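Local coordinates for putative platelet activating factor (Streptococcus pneumoniae, PDB 2HSJ), which is of unknown function but, as a GDSL-like member of the SGNH hydrolase clan, probably acts as a lipase or acylhydrolase on an ester substrate, at residues 48-51 and 52-56; 174-177 and 178-182; 185-188 and 189-192; 197-200 and 201-204. All blocks are in the same frame, centred on the assembly; numbering follows the deposited sequence.

Contact 1 of 4, residues 48-51 and 52-56; sequences YPLQ and ELFGT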
loop_
_atom_site.group_PDB
_atom_site.type_symbol
_atom_site.label_atom_id
_atom_site.label_comp_id
_atom_site.label_asym_id
_atom_site.label_seq_id
_atom_site.Cartn_x
_atom_site.Cartn_y
_atom_site.Cartn_z
ATOM N N TYR D 48 -21.196 1.202 -4.457
ATOM C CA TYR D 48 -20.798 0.108 -3.577
ATOM C C TYR D 48 -19.814 0.607 -2.531
ATOM O O TYR D 48 -18.736 1.134 -2.892
ATOM C CB TYR D 48 -20.105 -0.930 -4.448
ATOM C CG TYR D 48 -20.039 -2.364 -3.896
ATOM C CD1 TYR D 48 -20.242 -3.437 -4.755
ATOM C CD2 TYR D 48 -19.798 -2.641 -2.544
ATOM C CE1 TYR D 48 -20.169 -4.738 -4.322
ATOM C CE2 TYR D 48 -19.705 -3.989 -2.065
ATOM C CZ TYR D 48 -19.946 -5.028 -2.981
ATOM O OH TYR D 48 -19.871 -6.353 -2.561
ATOM N N PRO D 49 -20.145 0.440 -1.233
ATOM C CA PRO D 49 -19.184 0.824 -0.172
ATOM C C PRO D 49 -18.138 -0.229 -0.003
ATOM O O PRO D 49 -18.108 -0.995 0.955
ATOM C CB PRO D 49 -20.052 0.953 1.093
ATOM C CG PRO D 49 -21.213 0.015 0.837
ATOM C CD PRO D 49 -21.430 -0.051 -0.683
ATOM N N LEU D 50 -17.215 -0.259 -0.953
ATOM C CA LEU D 50 -16.206 -1.319 -0.963
ATOM C C LEU D 50 -15.301 -1.358 0.265
ATOM O O LEU D 50 -15.048 -2.421 0.824
ATOM C CB LEU D 50 -15.356 -1.187 -2.220
ATOM C CG LEU D 50 -16.114 -1.386 -3.514
ATOM C CD1 LEU D 50 -15.296 -0.841 -4.716
ATOM C CD2 LEU D 50 -16.430 -2.836 -3.724
ATOM N N GLN D 51 -14.783 -0.187 0.629
ATOM C CA GLN D 51 -13.863 -0.116 1.770
ATOM C C GLN D 51 -14.521 -0.637 3.028
ATOM O O GLN D 51 -13.936 -1.422 3.767
ATOM C CB GLN D 51 -13.450 1.334 2.005
ATOM C CG GLN D 51 -12.583 1.537 3.210
ATOM C CD GLN D 51 -12.569 2.982 3.633
ATOM O OE1 GLN D 51 -13.611 3.626 3.736
ATOM N NE2 GLN D 51 -11.376 3.496 3.916
ATOM N N GLU D 52 -15.731 -0.131 3.308
ATOM C CA GLU D 52 -16.344 -0.432 4.595
ATOM C C GLU D 52 -16.924 -1.841 4.680
ATOM O O GLU D 52 -17.186 -2.318 5.796
ATOM C CB GLU D 52 -17.360 0.648 4.961
ATOM C CG GLU D 52 -16.704 1.986 5.136
ATOM C CD GLU D 52 -17.701 3.016 5.611
ATOM O OE1 GLU D 52 -17.994 3.075 6.819
ATOM O OE2 GLU D 52 -18.238 3.755 4.754
ATOM N N LEU D 53 -17.118 -2.485 3.530
ATOM C CA LEU D 53 -17.652 -3.866 3.573
ATOM C C LEU D 53 -16.603 -4.938 3.300
ATOM O O LEU D 53 -16.770 -6.083 3.760
ATOM C CB LEU D 53 -18.865 -4.014 2.641
ATOM C CG LEU D 53 -20.050 -3.114 3.031
ATOM C CD1 LEU D 53 -21.174 -3.349 2.023
ATOM C CD2 LEU D 53 -20.576 -3.373 4.444
ATOM N N PHE D 54 -15.566 -4.616 2.518
ATOM C CA PHE D 54 -14.469 -5.589 2.310
ATOM C C PHE D 54 -13.224 -5.319 3.165
ATOM O O PHE D 54 -12.396 -6.205 3.373
ATOM C CB PHE D 54 -14.049 -5.608 0.839
ATOM C CG PHE D 54 -15.051 -6.251 -0.090
ATOM C CD1 PHE D 54 -15.372 -7.613 0.038
ATOM C CD2 PHE D 54 -15.638 -5.506 -1.103
ATOM C CE1 PHE D 54 -16.280 -8.198 -0.838
ATOM C CE2 PHE D 54 -16.545 -6.059 -1.994
ATOM C CZ PHE D 54 -16.869 -7.429 -1.872
ATOM N N GLY D 55 -13.084 -4.080 3.642
ATOM C CA GLY D 55 -11.883 -3.671 4.359
ATOM C C GLY D 55 -10.807 -3.130 3.438
ATOM O O GLY D 55 -11.016 -2.984 2.237
ATOM N N THR D 56 -9.636 -2.879 4.015
ATOM C CA THR D 56 -8.602 -2.147 3.293
ATOM C C THR D 56 -7.341 -2.972 3.056
ATOM O O THR D 56 -6.371 -2.496 2.403
ATOM C CB THR D 56 -8.165 -0.875 4.046
ATOM O OG1 THR D 56 -7.583 -1.238 5.286
ATOM C CG2 THR D 56 -9.356 0.062 4.293
#
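Y48 and F54 meet because their first torsions swing the two rings together. In Y48, CG stands anti to the backbone N (chi1 -159°). In F54, CG lies beside the backbone N and anti to the carbonyl carbon (chi1 -72°). The planes are tilted by 30° and the centroids lie 5.7 Å apart, with little of one ring over the other. The phenol end makes the touch: Y48 CZ lies 3.7 Å from F54 CE2, and Y48 OH sits beside F54 CZ. L50 joins both rings. Its CD2 lies over one face of Y48, near the rim, and meets F54 in plane at the edge, 3.7 Å from CE2. Elsewhere P49 CG packs on L53 CD1 at 3.6 Å, and Q51 CG runs alongside T56 CG2 at 3.7 Å.

P49 is the centre of an inverse gamma turn and the N-cap of the short helix 50-54. L53 N bonds P49 O at 3.1 Å, and F54 N bonds L50 O at 2.8 Å. G55 N reaches Q51 O at 2.8 Å from above the carbonyl plane, and G55 then leaves the helix with positive phi.

Y48 OH is hydrogen-bonded to S206 on helix 199-209. Across the subunit interface, E52 OE1 makes a salt bridge with R63 of the second subunit, and Q51 NE2 bonds I60 O there. The chemistry divides by direction: the rings, P49, L50 and L53 make the apolar contacts, while Q51 NE2 and E52 OE1 find partners on the second subunit.

Contact 2 of 4, residues 174-177 and 178-182; sequences PVFD and CLTDQ
The F176 ring meets T180 obliquely, with T180 CG2 3.5 Å from CE2. The D177 carboxylate lies at the edge of the same ring, with OD1 in its plane. Beyond the turn, the ring packs against P134 and against N150, I153, Q154 and N157 of helix 150-164.

T180 is held at two points. Its CG2 lies beside the backbone N, anti to the carbonyl carbon, and reaches F176. Its OG1 (chi1 56°) instead turns back and donates to D177 O at 2.9 Å. T180 N makes a weak second bond to the same oxygen. Water 2 donates to D177 OD1 at 2.7 Å and to T180 OG1 at 2.8 Å, so it ties the two side chains together.

The backbone forms a loose turn. L179 N bonds F176 O at 3.1 Å, from above the carbonyl plane. C178 N bonds V175 O only weakly. Water 1 donates to P174 O at 2.8 Å and weakly accepts from C178 N.

S131 OG accepts from both V175 N and F176 N. The short, weakly bonded helix 176-179 follows strand 170-173, an outer strand of the parallel sheet in this alpha/beta SGNH hydrolase fold.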
loop_
_atom_site.group_PDB
_atom_site.type_symbol
_atom_site.label_atom_id
_atom_site.label_comp_id
_atom_site.label_asym_id
_atom_site.label_seq_id
_atom_site.Cartn_x
_atom_site.Cartn_y
_atom_site.Cartn_z
ATOM N N PRO D 174 -21.814 -16.513 -9.844
ATOM C CA PRO D 174 -23.264 -16.595 -9.644
ATOM C C PRO D 174 -23.645 -16.000 -8.302
ATOM O O PRO D 174 -23.496 -16.645 -7.259
ATOM C CB PRO D 174 -23.532 -18.109 -9.710
ATOM C CG PRO D 174 -22.251 -18.737 -9.235
ATOM C CD PRO D 174 -21.134 -17.799 -9.563
ATOM N N VAL D 175 -24.036 -14.730 -8.313
ATOM C CA VAL D 175 -24.466 -14.061 -7.076
ATOM C C VAL D 175 -25.980 -13.798 -7.059
ATOM O O VAL D 175 -26.531 -13.446 -6.021
ATOM C CB VAL D 175 -23.699 -12.740 -6.794
ATOM C CG1 VAL D 175 -22.244 -13.011 -6.485
ATOM C CG2 VAL D 175 -23.797 -11.762 -7.935
ATOM N N PHE D 176 -26.638 -13.952 -8.218
ATOM C CA PHE D 176 -28.079 -13.747 -8.336
ATOM C C PHE D 176 -28.839 -14.465 -7.219
ATOM O O PHE D 176 -29.606 -13.839 -6.476
ATOM C CB PHE D 176 -28.542 -14.221 -9.721
ATOM C CG PHE D 176 -30.019 -14.109 -9.961
ATOM C CD1 PHE D 176 -30.527 -13.053 -10.710
ATOM C CD2 PHE D 176 -30.902 -15.068 -9.458
ATOM C CE1 PHE D 176 -31.894 -12.947 -10.948
ATOM C CE2 PHE D 176 -32.279 -14.967 -9.692
ATOM C CZ PHE D 176 -32.773 -13.901 -10.431
ATOM N N ASP D 177 -28.593 -15.763 -7.067
ATOM C CA ASP D 177 -29.392 -16.555 -6.132
ATOM C C ASP D 177 -29.172 -16.129 -4.675
ATOM O O ASP D 177 -30.089 -16.249 -3.840
ATOM C CB ASP D 177 -29.121 -18.048 -6.320
ATOM C CG ASP D 177 -29.645 -18.591 -7.663
ATOM O OD1 ASP D 177 -30.612 -18.033 -8.228
ATOM O OD2 ASP D 177 -29.112 -19.622 -8.137
ATOM N N CYS D 178 -27.984 -15.603 -4.374
ATOM C CA CYS D 178 -27.672 -15.115 -3.018
ATOM C C CYS D 178 -28.508 -13.926 -2.580
ATOM O O CYS D 178 -28.645 -13.673 -1.383
ATOM C CB CYS D 178 -26.198 -14.748 -2.877
ATOM S SG CYS D 178 -25.113 -16.211 -2.969
ATOM N N LEU D 179 -29.047 -13.191 -3.547
ATOM C CA LEU D 179 -29.769 -11.955 -3.256
ATOM C C LEU D 179 -31.277 -12.131 -3.366
ATOM O O LEU D 179 -32.025 -11.211 -3.054
ATOM C CB LEU D 179 -29.296 -10.796 -4.156
ATOM C CG LEU D 179 -27.820 -10.436 -4.018
ATOM C CD1 LEU D 179 -27.535 -9.242 -4.915
ATOM C CD2 LEU D 179 -27.452 -10.173 -2.570
ATOM N N THR D 180 -31.715 -13.314 -3.791
ATOM C CA THR D 180 -33.162 -13.548 -3.959
ATOM C C THR D 180 -33.835 -14.020 -2.684
ATOM O O THR D 180 -33.207 -14.651 -1.824
ATOM C CB THR D 180 -33.469 -14.575 -5.073
ATOM O OG1 THR D 180 -32.787 -15.803 -4.791
ATOM C CG2 THR D 180 -33.022 -14.043 -6.426
ATOM N N ASP D 181 -35.121 -13.725 -2.565
ATOM C CA ASP D 181 -35.934 -14.340 -1.519
ATOM C C ASP D 181 -36.471 -15.667 -2.077
ATOM O O ASP D 181 -36.073 -16.102 -3.163
ATOM C CB ASP D 181 -37.045 -13.380 -1.048
ATOM C CG ASP D 181 -38.035 -13.035 -2.144
ATOM O OD1 ASP D 181 -38.049 -13.725 -3.175
ATOM O OD2 ASP D 181 -38.813 -12.074 -1.952
ATOM N N GLN D 182 -37.363 -16.320 -1.350
ATOM C CA GLN D 182 -37.847 -17.621 -1.794
ATOM C C GLN D 182 -38.800 -17.554 -2.995
ATOM O O GLN D 182 -39.113 -18.587 -3.586
ATOM C CB GLN D 182 -38.488 -18.377 -0.624
ATOM C CG GLN D 182 -37.590 -18.420 0.624
ATOM C CD GLN D 182 -36.197 -18.941 0.333
ATOM O OE1 GLN D 182 -35.195 -18.279 0.645
ATOM N NE2 GLN D 182 -36.122 -20.128 -0.278
HETATM O O HOH W 1 -25.629 -17.398 -5.554
HETATM O O HOH W 2 -33.001 -17.524 -7.018
#

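Contact 3 of 4, residues 185-188 and 189-192; sequences QLKK and EYTT
A 3-10 turn at 188-190 brings K187 against Y190 and E189. It lies in the loop between helix 176-179 and helix 199-209. In SGNH hydrolases the block that follows usually carries the Asp and His of the catalytic site.

Two bonds shape the turn. Y190 N bonds K187 O at 2.8 Å, and T191 N bonds K188 O at 3.2 Å. Both donors come from well above the carbonyl plane, consistent with the tight winding.

The K187 side chain lies across one face of the Y190 ring. K187 CB lies near Y190 CD2, and K187 CD comes to 3.3 Å from Y190 CE2. The chain bends at chi3 (45°), which carries CE over the ring. CE is 3.9 Å from the ring centroid and close to the ring normal, a CH-pi contact. At the end of the chain, NZ forms a salt bridge with E189 OE2 at 3.0 Å. It meets that oxygen on the anti side, somewhat out of the carboxylate plane. NZ also makes a weak bond to Y190 OH. The lysine therefore has its carbon chain on the aromatic face and its charge beside the glutamate, which runs alongside it.

Y190 also packs on L179, A200 and A204. L186 is anchored through its backbone: its O accepts from N136 ND2, and its chain pairs with V135.

T191 OG1 bonds H196 O and G194 N. L186 CD2 reaches T191 CB at 3.6 Å and T191 OG1 at 3.6 Å.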
loop_
_atom_site.group_PDB
_atom_site.type_symbol
_atom_site.label_atom_id
_atom_site.label_comp_id
_atom_site.label_asym_id
_atom_site.label_seq_id
_atom_site.Cartn_x
_atom_site.Cartn_y
_atom_site.Cartn_z
ATOM N N GLN D 185 -37.306 -13.144 -6.043
ATOM C CA GLN D 185 -37.184 -11.687 -6.153
ATOM C C GLN D 185 -35.997 -11.177 -5.331
ATOM O O GLN D 185 -35.655 -11.748 -4.298
ATOM C CB GLN D 185 -38.448 -10.994 -5.619
ATOM C CG GLN D 185 -39.775 -11.486 -6.195
ATOM C CD GLN D 185 -39.923 -11.169 -7.676
ATOM O OE1 GLN D 185 -39.514 -10.101 -8.138
ATOM N NE2 GLN D 185 -40.517 -12.101 -8.430
ATOM N N LEU D 186 -35.399 -10.066 -5.750
ATOM C CA LEU D 186 -34.443 -9.390 -4.890
ATOM C C LEU D 186 -35.109 -9.142 -3.525
ATOM O O LEU D 186 -36.165 -8.512 -3.464
ATOM C CB LEU D 186 -34.052 -8.049 -5.502
ATOM C CG LEU D 186 -33.112 -7.133 -4.730
ATOM C CD1 LEU D 186 -31.786 -7.811 -4.503
ATOM C CD2 LEU D 186 -32.926 -5.878 -5.561
ATOM N N LYS D 187 -34.490 -9.633 -2.443
ATOM C CA LYS D 187 -35.097 -9.536 -1.100
ATOM C C LYS D 187 -35.454 -8.104 -0.759
ATOM O O LYS D 187 -34.648 -7.184 -1.000
ATOM C CB LYS D 187 -34.170 -10.099 -0.000
ATOM C CG LYS D 187 -33.920 -11.594 -0.070
ATOM C CD LYS D 187 -33.015 -12.141 1.049
ATOM C CE LYS D 187 -33.387 -11.595 2.423
ATOM N NZ LYS D 187 -32.691 -12.322 3.570
ATOM N N LYS D 188 -36.634 -7.910 -0.172
ATOM C CA LYS D 188 -37.038 -6.565 0.203
ATOM C C LYS D 188 -35.961 -5.873 1.055
ATOM O O LYS D 188 -35.623 -4.704 0.817
ATOM C CB LYS D 188 -38.410 -6.572 0.908
ATOM C CG LYS D 188 -39.012 -5.176 1.039
ATOM C CD LYS D 188 -40.525 -5.189 0.889
ATOM C CE LYS D 188 -41.118 -3.869 1.306
ATOM N NZ LYS D 188 -41.169 -3.788 2.799
ATOM N N GLU D 189 -35.385 -6.591 2.024
ATOM C CA GLU D 189 -34.385 -5.966 2.884
ATOM C C GLU D 189 -33.112 -5.572 2.154
ATOM O O GLU D 189 -32.364 -4.760 2.663
ATOM C CB GLU D 189 -34.017 -6.818 4.094
ATOM C CG GLU D 189 -33.322 -8.084 3.791
ATOM C CD GLU D 189 -32.505 -8.614 4.976
ATOM O OE1 GLU D 189 -31.759 -7.828 5.627
ATOM O OE2 GLU D 189 -32.626 -9.827 5.259
ATOM N N TYR D 190 -32.883 -6.158 0.978
ATOM C CA TYR D 190 -31.640 -5.957 0.228
ATOM C C TYR D 190 -31.730 -4.809 -0.768
ATOM O O TYR D 190 -30.741 -4.527 -1.439
ATOM C CB TYR D 190 -31.258 -7.264 -0.508
ATOM C CG TYR D 190 -30.775 -8.406 0.354
ATOM C CD1 TYR D 190 -30.525 -8.238 1.708
ATOM C CD2 TYR D 190 -30.581 -9.665 -0.204
ATOM C CE1 TYR D 190 -30.072 -9.299 2.492
ATOM C CE2 TYR D 190 -30.126 -10.705 0.543
ATOM C CZ TYR D 190 -29.886 -10.527 1.888
ATOM O OH TYR D 190 -29.426 -11.626 2.592
ATOM N N THR D 191 -32.900 -4.181 -0.863
ATOM C CA THR D 191 -33.129 -3.148 -1.882
ATOM C C THR D 191 -33.631 -1.812 -1.316
ATOM O O THR D 191 -34.315 -1.791 -0.289
ATOM C CB THR D 191 -34.048 -3.659 -3.017
ATOM O OG1 THR D 191 -34.007 -2.748 -4.120
ATOM C CG2 THR D 191 -35.486 -3.800 -2.554
ATOM N N THR D 192 -33.260 -0.719 -1.982
ATOM C CA THR D 192 -33.840 0.590 -1.674
ATOM C C THR D 192 -35.070 0.859 -2.530
ATOM O O THR D 192 -36.099 1.263 -2.002
ATOM C CB THR D 192 -32.828 1.728 -1.876
ATOM O OG1 THR D 192 -32.274 1.621 -3.184
ATOM C CG2 THR D 192 -31.710 1.624 -0.856
#

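Contact 4 of 4, residues 197-200 and 201-204; sequences LSIA and GYQA
S198 OG is gripped by two backbone groups. It accepts from G201 N at 3.0 Å in a fairly straight bond (161°), and it is also hydrogen-bonded to E189 O. The hydroxyl can reach both because OG stands between the backbone N and the carbonyl carbon (chi1 66°).

S198 is the N-cap of helix 199-209, and its OG makes the capping bond. The first helical bonds follow. Y202 N meets S198 O head-on at 2.9 Å, Q203 N bonds I199 O at 2.8 Å, and A204 N bonds A200 O at 3.0 Å.

L197, just before the cap, folds over the Y202 ring. Its CB lies above one face, 3.9 Å from the centroid, in a CH-pi contact. L197 CD1 lies over the same face, near the CD1-CE1 rim of Y202. The phenol OH is bonded to I44 O. It also accepts from water 3 at 2.8 Å, and that water accepts a hydrogen bond from L197 N.

Water 4 donates to A200 O at 2.7 Å and to Q203 OE1, bridging the main chain to the extended glutamine. I199 and Q203 pack on I30 of the second subunit, and A200 packs on H26 of that subunit.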
loop_
_atom_site.group_PDB
_atom_site.type_symbol
_atom_site.label_atom_id
_atom_site.label_comp_id
_atom_site.label_asym_id
_atom_site.label_seq_id
_atom_site.Cartn_x
_atom_site.Cartn_y
_atom_site.Cartn_z
ATOM N N LEU D 197 -29.227 -1.505 -4.416
ATOM C CA LEU D 197 -29.068 -2.263 -3.193
ATOM C C LEU D 197 -29.068 -1.379 -1.965
ATOM O O LEU D 197 -28.499 -0.270 -1.984
ATOM C CB LEU D 197 -27.765 -3.058 -3.239
ATOM C CG LEU D 197 -27.659 -4.119 -4.332
ATOM C CD1 LEU D 197 -26.386 -4.924 -4.129
ATOM C CD2 LEU D 197 -28.866 -5.102 -4.379
ATOM N N SER D 198 -29.693 -1.873 -0.898
ATOM C CA SER D 198 -29.526 -1.275 0.438
ATOM C C SER D 198 -28.176 -1.701 1.022
ATOM O O SER D 198 -27.482 -2.560 0.472
ATOM C CB SER D 198 -30.635 -1.805 1.346
ATOM O OG SER D 198 -30.427 -3.210 1.521
ATOM N N ILE D 199 -27.810 -1.155 2.176
ATOM C CA ILE D 199 -26.603 -1.618 2.834
ATOM C C ILE D 199 -26.659 -3.128 3.187
ATOM O O ILE D 199 -25.656 -3.844 3.015
ATOM C CB ILE D 199 -26.230 -0.696 4.030
ATOM C CG1 ILE D 199 -25.764 0.682 3.522
ATOM C CG2 ILE D 199 -25.177 -1.361 4.907
ATOM C CD1 ILE D 199 -24.591 0.606 2.529
ATOM N N ALA D 200 -27.821 -3.604 3.653
ATOM C CA ALA D 200 -27.965 -5.062 3.900
ATOM C C ALA D 200 -27.734 -5.848 2.609
ATOM O O ALA D 200 -27.098 -6.902 2.632
ATOM C CB ALA D 200 -29.343 -5.393 4.458
ATOM N N GLY D 201 -28.242 -5.328 1.491
ATOM C CA GLY D 201 -28.009 -5.943 0.175
ATOM C C GLY D 201 -26.534 -5.992 -0.183
ATOM O O GLY D 201 -26.009 -7.033 -0.584
ATOM N N TYR D 202 -25.847 -4.860 -0.023
ATOM C CA TYR D 202 -24.400 -4.852 -0.277
ATOM C C TYR D 202 -23.631 -5.771 0.674
ATOM O O TYR D 202 -22.622 -6.390 0.300
ATOM C CB TYR D 202 -23.851 -3.423 -0.190
ATOM C CG TYR D 202 -24.056 -2.594 -1.439
ATOM C CD1 TYR D 202 -23.368 -2.920 -2.620
ATOM C CD2 TYR D 202 -24.835 -1.436 -1.418
ATOM C CE1 TYR D 202 -23.510 -2.165 -3.772
ATOM C CE2 TYR D 202 -24.985 -0.653 -2.576
ATOM C CZ TYR D 202 -24.296 -1.022 -3.739
ATOM O OH TYR D 202 -24.431 -0.271 -4.874
ATOM N N GLN D 203 -24.088 -5.878 1.909
ATOM C CA GLN D 203 -23.390 -6.760 2.846
ATOM C C GLN D 203 -23.520 -8.204 2.350
ATOM O O GLN D 203 -22.566 -8.992 2.399
ATOM C CB GLN D 203 -23.989 -6.610 4.255
ATOM C CG GLN D 203 -23.313 -7.524 5.256
ATOM C CD GLN D 203 -23.910 -7.386 6.623
ATOM O OE1 GLN D 203 -25.137 -7.439 6.778
ATOM N NE2 GLN D 203 -23.044 -7.249 7.641
ATOM N N ALA D 204 -24.731 -8.539 1.904
ATOM C CA ALA D 204 -24.997 -9.916 1.430
ATOM C C ALA D 204 -24.204 -10.202 0.157
ATOM O O ALA D 204 -23.636 -11.294 0.003
ATOM C CB ALA D 204 -26.482 -10.093 1.169
HETATM O O HOH W 3 -27.094 0.105 -5.556
HETATM O O HOH W 4 -27.046 -8.566 4.818
#

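In the fold
Contact 4 lies between the others and touches all three. Y202 packs against Y48, P49 and L53 of contact 1. A204 meets L179 of contact 2. Contact 3 lies closest, with centres about 8 Å apart, and S198 N probably donates to Y190 O, 2.9 Å away. Contacts 2 and 3 join through L179 O and K187 N, whereas contact 1 touches neither. Contact 1 has no fully exposed residue; the others each reach the surface. Contact 1 spans a whole short helix and contact 4 starts a longer one; both touch the second subunit. Contacts 2 and 3 touch no other subunit. Their outer chemistry differs: a water bridge at contact 2, a salt bridge at contact 3.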